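Local structure of 3-polyprenyl-4-hydroxybenzoate decarboxylase and related decarboxylases (Pelotomaculum thermopropionicum, 6H6X) at residues 66-69 and 74-77; 78-83 and 307-312; 260-265 and 290-295; 323-328 and 333-338. The protein catalyses, as a UbiD-family enzyme with prenylated FMN, the interconversion of 2,5-furandicarboxylic acid and 2-furoic acid. The protein carries 8 engineered substitutions. All coordinates share one frame; numbering follows the deposited sequence.

From the N terminus, contact 1 closes a four-residue connection between helix 64-70 and helix 75-87. Helix 75-87 continues into contact 2, which spans 223 residues to meet helix 294-315 and so joins the N-terminal domain to the C-terminal one. Contact 3 lies wholly within that span: its 260-265 and 290-295 segments enclose a shorter loop, the latter leading into helix 294-315. Contact 4 follows in series and closes the hairpin 319-324/333-338. No two loops cross. Met78 SD packs on Ala68 N between contacts 1 and 2, Leu308 on Leu324 and Ala334 between contacts 2 and 4, and Arg294 on Pro326 between contacts 3 and 4; contacts 3 and 4 also reach the second subunit.

Contact 1. Residues 66-69 and 74-77; sequences LFAA and PVEG
Ala68 and Val75 bring the two backbones to a CA-CA separation of 5.2 Å, the nearest CA pair of the two segments. The arrangement is a tight helix-loop-helix connection in the N-terminal domain, in which only residues 70-73 separate the two segments. The 74-77 turn is closed by its own backbone, Gly77 N donating to Pro74 O at 2.8 Å, and no hydrogen bond runs from one segment to the other. Contact therefore rests on van der Waals packing, and the 87 Å² buried, both sides summed, shows how small it is. Phe67, one residue before Ala68, packs instead on Leu298, Leu299 and Ile302 of helix 294-315, while on helix 5-14 Leu66 touches Leu12 and Ala69 touches Phe11. The short helix is thus held on several sides, and its link to 74-77 is made by one methyl group. Ala68 CB lies against the peptide bond between Pro74 and Val75, 3.9 Å from Pro74 C and 3.7 Å from Val75 N. Val75 turns CG1 anti to its backbone N (chi1 176°), which leaves the other methyl beside that nitrogen, where Val75 CG2 meets Ala68 CB at 4.1 Å.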
loop_
_atom_site.group_PDB
_atom_site.type_symbol
_atom_site.label_atom_id
_atom_site.label_comp_id
_atom_site.label_asym_id
_atom_site.label_seq_id
_atom_site.Cartn_x
_atom_site.Cartn_y
_atom_site.Cartn_z
ATOM N N LEU B 66 -11.432 6.747 14.512
ATOM C CA LEU B 66 -12.100 6.223 15.698
ATOM C C LEU B 66 -11.334 6.413 16.960
ATOM O O LEU B 66 -11.923 6.802 17.949
ATOM C CB LEU B 66 -12.503 4.775 15.518
ATOM C CG LEU B 66 -13.570 4.652 14.432
ATOM C CD1 LEU B 66 -13.855 3.201 14.159
ATOM C CD2 LEU B 66 -14.835 5.382 14.834
ATOM N N PHE B 67 -10.019 6.225 16.976
ATOM C CA PHE B 67 -9.312 6.506 18.220
ATOM C C PHE B 67 -9.342 7.974 18.560
ATOM O O PHE B 67 -9.345 8.337 19.730
ATOM C CB PHE B 67 -7.859 5.988 18.192
ATOM C CG PHE B 67 -7.746 4.507 18.448
ATOM C CD1 PHE B 67 -7.793 4.019 19.737
ATOM C CD2 PHE B 67 -7.582 3.630 17.420
ATOM C CE1 PHE B 67 -7.696 2.658 19.989
ATOM C CE2 PHE B 67 -7.459 2.256 17.662
ATOM C CZ PHE B 67 -7.515 1.770 18.945
ATOM N N ALA B 68 -9.327 8.837 17.553
ATOM C CA ALA B 68 -9.477 10.301 17.814
ATOM C C ALA B 68 -10.850 10.598 18.413
ATOM O O ALA B 68 -10.944 11.233 19.449
ATOM C CB ALA B 68 -9.291 11.120 16.578
ATOM N N ALA B 69 -11.896 10.102 17.794
ATOM C CA ALA B 69 -13.249 10.156 18.397
ATOM C C ALA B 69 -13.287 9.641 19.858
ATOM O O ALA B 69 -13.839 10.307 20.744
ATOM C CB ALA B 69 -14.221 9.389 17.549
ATOM N N PRO B 74 -10.188 15.963 17.076
ATOM C CA PRO B 74 -9.954 15.604 15.667
ATOM C C PRO B 74 -8.574 14.859 15.563
ATOM O O PRO B 74 -7.680 15.038 16.438
ATOM C CB PRO B 74 -9.979 16.964 14.941
ATOM C CG PRO B 74 -10.019 18.053 16.018
ATOM C CD PRO B 74 -9.877 17.388 17.361
ATOM N N VAL B 75 -8.432 14.051 14.526
ATOM C CA VAL B 75 -7.184 13.305 14.271
ATOM C C VAL B 75 -5.933 14.162 14.437
ATOM O O VAL B 75 -4.960 13.763 15.099
ATOM C CB VAL B 75 -7.176 12.704 12.853
ATOM C CG1 VAL B 75 -5.832 12.020 12.552
ATOM C CG2 VAL B 75 -8.323 11.716 12.683
ATOM N N GLU B 76 -6.008 15.366 13.876
ATOM C CA GLU B 76 -4.925 16.339 13.894
ATOM C C GLU B 76 -4.400 16.579 15.287
ATOM O O GLU B 76 -3.223 16.850 15.435
ATOM C CB GLU B 76 -5.357 17.692 13.282
ATOM C CG GLU B 76 -5.569 17.686 11.761
ATOM C CD GLU B 76 -6.907 17.079 11.299
ATOM O OE1 GLU B 76 -7.903 17.124 12.066
ATOM O OE2 GLU B 76 -6.968 16.540 10.155
ATOM N N GLY B 77 -5.248 16.486 16.308
ATOM C CA GLY B 77 -4.810 16.791 17.685
ATOM C C GLY B 77 -4.545 15.581 18.585
ATOM O O GLY B 77 -4.096 15.737 19.723
#

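Contact 2. Residues 78-83 and 307-312; sequences MLEKLA and VLLQTV
Two flat polar groups each present a face to a methyl group across this contact. The carboxamide of Gln310 lies broadside to Ala83, whose CB sits almost directly above Gln310 CD at 3.8 Å; the same methyl is 3.9 Å from Gln310 OE1 and 3.8 Å from Gln310 NE2, and this near-equal spacing is the evidence for a face-on approach. At the neighbouring site the carboxylate of Glu80 has Leu309 CD2 over one of its faces, 4.0 Å from Glu80 OE1. That oxygen also forms a salt bridge with Arg313, further along the same helix as Leu309. Helices 75-87 and 294-315 cross here almost perpendicularly, with an 89° angle between their local directions and axes 9.8 Å apart, and so join the N-terminal domain to a part of helix 294-315 that belongs to the C-terminal domain. In the buried part of the crossing the Leu309 torsions (chi1 -174° with chi2 56°) put CD2 against Leu79: it lies 4.0 Å from Leu79 CB and 4.1 Å from Leu79 CD1. CD2 is therefore shared by an aliphatic neighbour and a carboxylate. Strand 319-324 also touches this pair, Asn321 on Leu79 and Val322 on Leu309.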
loop_
_atom_site.group_PDB
_atom_site.type_symbol
_atom_site.label_atom_id
_atom_site.label_comp_id
_atom_site.label_asym_id
_atom_site.label_seq_id
_atom_site.Cartn_x
_atom_site.Cartn_y
_atom_site.Cartn_z
ATOM N N MET B 78 -4.834 14.387 18.075
ATOM C CA MET B 78 -4.759 13.109 18.832
ATOM C C MET B 78 -3.458 12.939 19.582
ATOM O O MET B 78 -3.463 12.719 20.821
ATOM C CB MET B 78 -4.981 11.972 17.834
ATOM C CG MET B 78 -4.761 10.539 18.332
ATOM S SD MET B 78 -5.550 9.298 17.278
ATOM C CE MET B 78 -5.011 9.973 15.712
ATOM N N LEU B 79 -2.326 13.094 18.889
ATOM C CA LEU B 79 -1.060 12.790 19.528
ATOM C C LEU B 79 -0.732 13.731 20.665
ATOM O O LEU B 79 -0.183 13.311 21.714
ATOM C CB LEU B 79 0.079 12.699 18.517
ATOM C CG LEU B 79 -0.104 11.672 17.377
ATOM C CD1 LEU B 79 1.069 11.696 16.404
ATOM C CD2 LEU B 79 -0.338 10.252 17.913
ATOM N N GLU B 80 -1.063 15.007 20.455
ATOM C CA GLU B 80 -0.825 16.047 21.462
ATOM C C GLU B 80 -1.815 15.860 22.598
ATOM O O GLU B 80 -1.436 15.938 23.754
ATOM C CB GLU B 80 -0.923 17.485 20.877
ATOM C CG GLU B 80 0.306 17.921 20.035
ATOM C CD GLU B 80 0.150 17.698 18.510
ATOM O OE1 GLU B 80 0.867 18.359 17.732
ATOM O OE2 GLU B 80 -0.717 16.892 18.048
ATOM N N LYS B 81 -3.076 15.552 22.304
ATOM C CA LYS B 81 -4.002 15.253 23.414
ATOM C C LYS B 81 -3.500 14.081 24.276
ATOM O O LYS B 81 -3.549 14.144 25.498
ATOM C CB LYS B 81 -5.438 15.015 22.942
ATOM C CG LYS B 81 -6.445 15.474 24.000
ATOM C CD LYS B 81 -7.738 14.669 24.059
ATOM C CE LYS B 81 -8.814 15.362 24.897
ATOM N NZ LYS B 81 -8.297 15.751 26.238
ATOM N N LEU B 82 -2.950 13.032 23.637
ATOM C CA LEU B 82 -2.450 11.873 24.398
ATOM C C LEU B 82 -1.250 12.265 25.255
ATOM O O LEU B 82 -1.207 11.925 26.430
ATOM C CB LEU B 82 -2.160 10.655 23.502
ATOM C CG LEU B 82 -1.762 9.347 24.214
ATOM C CD1 LEU B 82 -2.734 8.936 25.323
ATOM C CD2 LEU B 82 -1.637 8.217 23.193
ATOM N N ALA B 83 -0.313 13.026 24.697
ATOM C CA ALA B 83 0.881 13.452 25.482
ATOM C C ALA B 83 0.536 14.402 26.668
ATOM O O ALA B 83 1.123 14.325 27.764
ATOM C CB ALA B 83 1.900 14.113 24.556
ATOM N N VAL B 307 4.736 9.508 21.913
ATOM C CA VAL B 307 6.087 9.598 22.447
ATOM C C VAL B 307 7.110 9.912 21.379
ATOM O O VAL B 307 7.984 10.718 21.616
ATOM C CB VAL B 307 6.501 8.300 23.179
ATOM C CG1 VAL B 307 8.013 8.231 23.446
ATOM C CG2 VAL B 307 5.723 8.196 24.494
ATOM N N LEU B 308 6.999 9.277 20.207
ATOM C CA LEU B 308 7.863 9.551 19.102
ATOM C C LEU B 308 7.773 11.037 18.625
ATOM O O LEU B 308 8.816 11.666 18.361
ATOM C CB LEU B 308 7.578 8.600 17.945
ATOM C CG LEU B 308 8.269 8.879 16.603
ATOM C CD1 LEU B 308 9.758 8.591 16.753
ATOM C CD2 LEU B 308 7.677 7.994 15.488
ATOM N N LEU B 309 6.557 11.570 18.473
ATOM C CA LEU B 309 6.375 12.981 18.095
ATOM C C LEU B 309 7.100 13.910 19.042
ATOM O O LEU B 309 7.818 14.816 18.591
ATOM C CB LEU B 309 4.911 13.403 18.064
ATOM C CG LEU B 309 4.612 14.817 17.530
ATOM C CD1 LEU B 309 5.180 15.047 16.120
ATOM C CD2 LEU B 309 3.105 15.031 17.499
ATOM N N GLN B 310 6.909 13.700 20.344
ATOM C CA GLN B 310 7.584 14.521 21.365
ATOM C C GLN B 310 9.101 14.443 21.264
ATOM O O GLN B 310 9.763 15.486 21.221
ATOM C CB GLN B 310 7.199 14.128 22.801
ATOM C CG GLN B 310 6.008 14.877 23.359
ATOM C CD GLN B 310 5.648 14.402 24.759
ATOM O OE1 GLN B 310 5.677 13.189 25.051
ATOM N NE2 GLN B 310 5.306 15.353 25.644
ATOM N N THR B 311 9.649 13.235 21.240
ATOM C CA THR B 311 11.096 13.081 21.171
ATOM C C THR B 311 11.715 13.741 19.940
ATOM O O THR B 311 12.758 14.367 20.031
ATOM C CB THR B 311 11.521 11.614 21.107
ATOM O OG1 THR B 311 10.773 10.851 22.049
ATOM C CG2 THR B 311 13.049 11.494 21.414
ATOM N N VAL B 312 11.055 13.578 18.799
ATOM C CA VAL B 312 11.529 14.154 17.589
ATOM C C VAL B 312 11.386 15.677 17.636
ATOM O O VAL B 312 12.285 16.356 17.191
ATOM C CB VAL B 312 10.819 13.549 16.368
ATOM C CG1 VAL B 312 11.202 14.263 15.092
ATOM C CG2 VAL B 312 11.188 12.071 16.223
#

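Contact 3. Residues 260-265 and 290-295; sequences YPRYYG and IPASRE
Ala292 is the close-packed point of this contact, its CB directed toward the loop at Tyr260 and Arg262. It belongs to a type II beta turn, Ile290 to Ser293, that leads directly into helix 294-315. The turn places Ala292 in a left-handed conformation (phi 59°), its CA 4.4 Å from that of Tyr260. The Ala292 methyl rests 3.5 Å from the carbonyl oxygen Tyr260 O and 4.0 Å from Arg262 CG, and no hydrogen bond joins the segments.

Away from this methyl the packing is much looser. The ends of Arg262 and Arg294 approach each other's segment, but Arg262 NH2 stays 4.9 Å from Arg294 NH1; both guanidinium groups form salt bridges with Glu376 of the second subunit, which probably offsets their like charges and makes this side part of the dimer interface. Tyr260 sends its ring in another direction, with CD of the adjoining Pro261 over one face, toward the rim, and Arg331 in a cation-pi contact. Its side chain comes within about 6 Å, nearest atoms, of the bound prenylated flavin.

The turn itself is braced by Ser293, the N-cap of the helix, whose OG also bonds to His296 N. Ile290 O accepts twice, from Ser293 N at 3.1 Å and, in the carbonyl plane, from Ser293 OG at 2.8 Å.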
loop_
_atom_site.group_PDB
_atom_site.type_symbol
_atom_site.label_atom_id
_atom_site.label_comp_id
_atom_site.label_asym_id
_atom_site.label_seq_id
_atom_site.Cartn_x
_atom_site.Cartn_y
_atom_site.Cartn_z
ATOM N N TYR B 260 1.754 -9.934 17.846
ATOM C CA TYR B 260 1.736 -8.679 16.979
ATOM C C TYR B 260 2.512 -8.692 15.642
ATOM O O TYR B 260 1.983 -8.180 14.618
ATOM C CB TYR B 260 2.136 -7.376 17.775
ATOM C CG TYR B 260 3.537 -7.396 18.351
ATOM C CD1 TYR B 260 4.665 -7.014 17.574
ATOM C CD2 TYR B 260 3.758 -7.853 19.675
ATOM C CE1 TYR B 260 5.955 -7.078 18.120
ATOM C CE2 TYR B 260 5.045 -7.924 20.211
ATOM C CZ TYR B 260 6.138 -7.538 19.444
ATOM O OH TYR B 260 7.385 -7.601 20.015
ATOM N N PRO B 261 3.764 -9.259 15.636
ATOM C CA PRO B 261 4.481 -9.222 14.350
ATOM C C PRO B 261 4.066 -10.340 13.364
ATOM O O PRO B 261 4.755 -10.493 12.367
ATOM C CB PRO B 261 5.968 -9.322 14.768
ATOM C CG PRO B 261 5.954 -10.013 16.117
ATOM C CD PRO B 261 4.504 -10.097 16.611
ATOM N N ARG B 262 2.974 -11.088 13.641
ATOM C CA ARG B 262 2.469 -12.202 12.795
ATOM C C ARG B 262 3.415 -13.443 12.864
ATOM O O ARG B 262 3.551 -14.207 11.890
ATOM C CB ARG B 262 2.154 -11.764 11.320
ATOM C CG ARG B 262 1.222 -10.556 11.159
ATOM C CD ARG B 262 1.127 -9.934 9.746
ATOM N NE ARG B 262 1.075 -8.440 9.806
ATOM C CZ ARG B 262 0.916 -7.588 8.775
ATOM N NH1 ARG B 262 0.743 -8.035 7.511
ATOM N NH2 ARG B 262 0.920 -6.258 9.019
ATOM N N TYR B 263 4.074 -13.610 14.013
ATOM C CA TYR B 263 4.801 -14.851 14.378
ATOM C C TYR B 263 4.361 -15.365 15.733
ATOM O O TYR B 263 3.816 -14.616 16.563
ATOM C CB TYR B 263 6.321 -14.645 14.459
ATOM C CG TYR B 263 6.906 -14.141 13.178
ATOM C CD1 TYR B 263 7.010 -14.981 12.063
ATOM C CD2 TYR B 263 7.349 -12.811 13.066
ATOM C CE1 TYR B 263 7.556 -14.516 10.868
ATOM C CE2 TYR B 263 7.867 -12.323 11.878
ATOM C CZ TYR B 263 7.992 -13.175 10.778
ATOM O OH TYR B 263 8.519 -12.692 9.593
ATOM N N TYR B 264 4.665 -16.631 15.964
ATOM C CA TYR B 264 4.369 -17.257 17.229
ATOM C C TYR B 264 5.356 -16.805 18.301
ATOM O O TYR B 264 6.566 -16.750 18.054
ATOM C CB TYR B 264 4.261 -18.779 17.060
ATOM C CG TYR B 264 2.962 -19.117 16.326
ATOM C CD1 TYR B 264 1.711 -18.991 16.982
ATOM C CD2 TYR B 264 2.959 -19.488 14.970
ATOM C CE1 TYR B 264 0.509 -19.263 16.329
ATOM C CE2 TYR B 264 1.755 -19.754 14.305
ATOM C CZ TYR B 264 0.527 -19.644 14.986
ATOM O OH TYR B 264 -0.662 -19.905 14.314
ATOM N N GLY B 265 4.806 -16.394 19.454
ATOM C CA GLY B 265 5.543 -16.323 20.718
ATOM C C GLY B 265 5.750 -17.749 21.241
ATOM O O GLY B 265 4.772 -18.495 21.391
ATOM N N ILE B 290 -8.139 -9.380 18.495
ATOM C CA ILE B 290 -7.495 -10.388 17.654
ATOM C C ILE B 290 -6.051 -9.950 17.457
ATOM O O ILE B 290 -5.811 -8.812 17.042
ATOM C CB ILE B 290 -8.190 -10.479 16.315
ATOM C CG1 ILE B 290 -9.610 -11.035 16.528
ATOM C CG2 ILE B 290 -7.444 -11.432 15.399
ATOM C CD1 ILE B 290 -10.498 -10.756 15.318
ATOM N N PRO B 291 -5.081 -10.807 17.801
ATOM C CA PRO B 291 -3.700 -10.328 17.677
ATOM C C PRO B 291 -3.306 -9.998 16.250
ATOM O O PRO B 291 -3.773 -10.637 15.285
ATOM C CB PRO B 291 -2.901 -11.504 18.187
ATOM C CG PRO B 291 -3.790 -12.074 19.239
ATOM C CD PRO B 291 -5.126 -12.082 18.561
ATOM N N ALA B 292 -2.464 -8.994 16.134
ATOM C CA ALA B 292 -2.099 -8.358 14.886
ATOM C C ALA B 292 -3.208 -7.715 14.034
ATOM O O ALA B 292 -2.974 -7.354 12.878
ATOM C CB ALA B 292 -1.281 -9.340 14.043
ATOM N N SER B 293 -4.395 -7.515 14.587
ATOM C CA SER B 293 -5.427 -6.694 13.947
ATOM C C SER B 293 -5.052 -5.210 14.065
ATOM O O SER B 293 -4.161 -4.827 14.819
ATOM C CB SER B 293 -6.794 -6.906 14.631
ATOM O OG SER B 293 -6.756 -6.455 15.966
ATOM N N ARG B 294 -5.751 -4.382 13.325
ATOM C CA ARG B 294 -5.607 -2.917 13.402
ATOM C C ARG B 294 -5.865 -2.390 14.781
ATOM O O ARG B 294 -5.150 -1.519 15.247
ATOM C CB ARG B 294 -6.506 -2.221 12.376
ATOM C CG ARG B 294 -6.055 -2.380 10.913
ATOM C CD ARG B 294 -4.682 -1.779 10.764
ATOM N NE ARG B 294 -4.359 -1.498 9.360
ATOM C CZ ARG B 294 -3.645 -2.284 8.561
ATOM N NH1 ARG B 294 -3.110 -3.486 8.970
ATOM N NH2 ARG B 294 -3.412 -1.834 7.337
ATOM N N GLU B 295 -6.830 -2.990 15.473
ATOM C CA GLU B 295 -7.131 -2.631 16.839
ATOM C C GLU B 295 -5.925 -2.923 17.743
ATOM O O GLU B 295 -5.557 -2.093 18.581
ATOM C CB GLU B 295 -8.382 -3.388 17.299
ATOM C CG GLU B 295 -8.858 -3.171 18.720
ATOM C CD GLU B 295 -10.076 -4.081 19.125
ATOM O OE1 GLU B 295 -10.236 -5.249 18.638
ATOM O OE2 GLU B 295 -10.894 -3.610 19.979
#

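Contact 4. Residues 323-328 and 333-338; sequences HLTPGG and HAVISI
His323 and Val335 form an antiparallel hydrogen-bonded pair, with His323 N donating to Val335 O at 2.9 Å and Val335 N returning to His323 O at 2.8 Å in a nearly straight bond (172° at the hydrogen). Thr325 N adds a third bond, to His333 O at 3.1 Å, its donor tilted 24° from the carbonyl plane. Between these rungs Leu324 and Ala334 make a non-hydrogen-bonded pair, and Leu324 CD2 packs on Ala334 CB at 3.8 Å. The face that carries these two side chains is covered by helix 294-315, where Leu308 touches both. The bonds define a beta hairpin, 319-324 with 333-338, in the mixed sheet of the C-terminal domain; within the chain 319-324 is an outermost strand, while 333-338 also pairs with 362-367. Beyond the His323-Val335 pair, Thr325 CG2 meets Val335 CG2 at 3.9 Å, the two side chains crossing at about a right angle. Because Thr325 OG1 sits between the backbone N and the carbonyl carbon (chi1 67°), it lies 3.2 Å from His333 CB. Thr325 OG1 and His333 ND1 both bond to the same carboxylate oxygen of Glu379 of the second subunit, which ties the hairpin end to the dimer interface. Gly328 CA lies over one face of the His333 ring near CG; the ring also stacks with His362. A water bridges the two segments where they diverge, donating to Thr325 O at 2.6 Å and accepting from His333 N at 3.1 Å.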
loop_
_atom_site.group_PDB
_atom_site.type_symbol
_atom_site.label_atom_id
_atom_site.label_comp_id
_atom_site.label_asym_id
_atom_site.label_seq_id
_atom_site.Cartn_x
_atom_site.Cartn_y
_atom_site.Cartn_z
ATOM N N HIS B 323 4.411 8.755 11.930
ATOM C CA HIS B 323 3.574 7.582 11.737
ATOM C C HIS B 323 4.448 6.306 11.907
ATOM O O HIS B 323 5.492 6.132 11.244
ATOM C CB HIS B 323 2.989 7.616 10.348
ATOM C CG HIS B 323 2.086 6.472 10.029
ATOM N ND1 HIS B 323 2.000 5.924 8.769
ATOM C CD2 HIS B 323 1.192 5.801 10.790
ATOM C CE1 HIS B 323 1.094 4.961 8.767
ATOM N NE2 HIS B 323 0.579 4.872 9.983
ATOM N N LEU B 324 4.026 5.435 12.798
ATOM C CA LEU B 324 4.501 4.058 12.851
ATOM C C LEU B 324 3.617 3.199 11.977
ATOM O O LEU B 324 2.458 3.000 12.290
ATOM C CB LEU B 324 4.529 3.552 14.287
ATOM C CG LEU B 324 5.509 4.292 15.169
ATOM C CD1 LEU B 324 5.309 3.977 16.647
ATOM C CD2 LEU B 324 6.948 3.972 14.757
ATOM N N THR B 325 4.150 2.715 10.856
ATOM C CA THR B 325 3.347 2.031 9.843
ATOM C C THR B 325 2.860 0.620 10.260
ATOM O O THR B 325 3.517 -0.077 11.024
ATOM C CB THR B 325 4.148 1.786 8.525
ATOM O OG1 THR B 325 5.222 0.818 8.770
ATOM C CG2 THR B 325 4.681 3.094 7.960
ATOM N N PRO B 326 1.711 0.210 9.740
ATOM C CA PRO B 326 1.188 -1.122 10.061
ATOM C C PRO B 326 2.058 -2.287 9.608
ATOM O O PRO B 326 2.147 -3.282 10.333
ATOM C CB PRO B 326 -0.180 -1.180 9.354
ATOM C CG PRO B 326 -0.366 0.150 8.661
ATOM C CD PRO B 326 0.711 1.082 9.092
ATOM N N GLY B 327 2.637 -2.171 8.417
ATOM C CA GLY B 327 3.680 -3.058 7.931
ATOM C C GLY B 327 4.760 -3.398 8.935
ATOM O O GLY B 327 5.178 -4.555 9.035
ATOM N N GLY B 328 5.150 -2.410 9.724
ATOM C CA GLY B 328 6.111 -2.559 10.809
ATOM C C GLY B 328 5.558 -2.877 12.140
ATOM O O GLY B 328 6.245 -2.720 13.163
ATOM N N HIS B 333 8.832 0.361 12.010
ATOM C CA HIS B 333 9.000 1.305 10.947
ATOM C C HIS B 333 8.381 2.682 11.240
ATOM O O HIS B 333 7.174 2.755 11.510
ATOM C CB HIS B 333 8.334 0.748 9.686
ATOM C CG HIS B 333 9.121 -0.295 9.000
ATOM N ND1 HIS B 333 8.850 -0.687 7.711
ATOM C CD2 HIS B 333 10.184 -1.030 9.425
ATOM C CE1 HIS B 333 9.714 -1.642 7.384
ATOM N NE2 HIS B 333 10.531 -1.859 8.405
ATOM N N ALA B 334 9.169 3.750 11.095
ATOM C CA ALA B 334 8.702 5.117 11.278
ATOM C C ALA B 334 8.838 5.981 10.023
ATOM O O ALA B 334 9.813 5.850 9.264
ATOM C CB ALA B 334 9.386 5.727 12.447
ATOM N N VAL B 335 7.785 6.745 9.720
ATOM C CA VAL B 335 7.799 7.762 8.700
ATOM C C VAL B 335 7.629 9.127 9.391
ATOM O O VAL B 335 6.747 9.292 10.244
ATOM C CB VAL B 335 6.725 7.546 7.617
ATOM C CG1 VAL B 335 6.832 8.576 6.517
ATOM C CG2 VAL B 335 6.858 6.182 6.970
ATOM N N ILE B 336 8.508 10.093 9.071
ATOM C CA ILE B 336 8.579 11.393 9.750
ATOM C C ILE B 336 8.488 12.455 8.692
ATOM O O ILE B 336 9.252 12.403 7.760
ATOM C CB ILE B 336 9.877 11.552 10.559
ATOM C CG1 ILE B 336 9.932 10.466 11.614
ATOM C CG2 ILE B 336 9.938 12.906 11.285
ATOM C CD1 ILE B 336 11.198 10.421 12.367
ATOM N N SER B 337 7.509 13.350 8.789
ATOM C CA SER B 337 7.426 14.529 7.893
ATOM C C SER B 337 8.007 15.745 8.607
ATOM O O SER B 337 7.753 15.959 9.779
ATOM C CB SER B 337 5.985 14.826 7.459
ATOM O OG SER B 337 5.256 15.148 8.580
ATOM N N ILE B 338 8.861 16.485 7.919
ATOM C CA ILE B 338 9.395 17.746 8.430
ATOM C C ILE B 338 9.176 18.873 7.438
ATOM O O ILE B 338 9.058 18.650 6.248
ATOM C CB ILE B 338 10.884 17.645 8.740
ATOM C CG1 ILE B 338 11.725 17.287 7.510
ATOM C CG2 ILE B 338 11.140 16.678 9.888
ATOM C CD1 ILE B 338 13.206 17.250 7.878
HETATM O O HOH W 1 5.732 0.439 12.192
#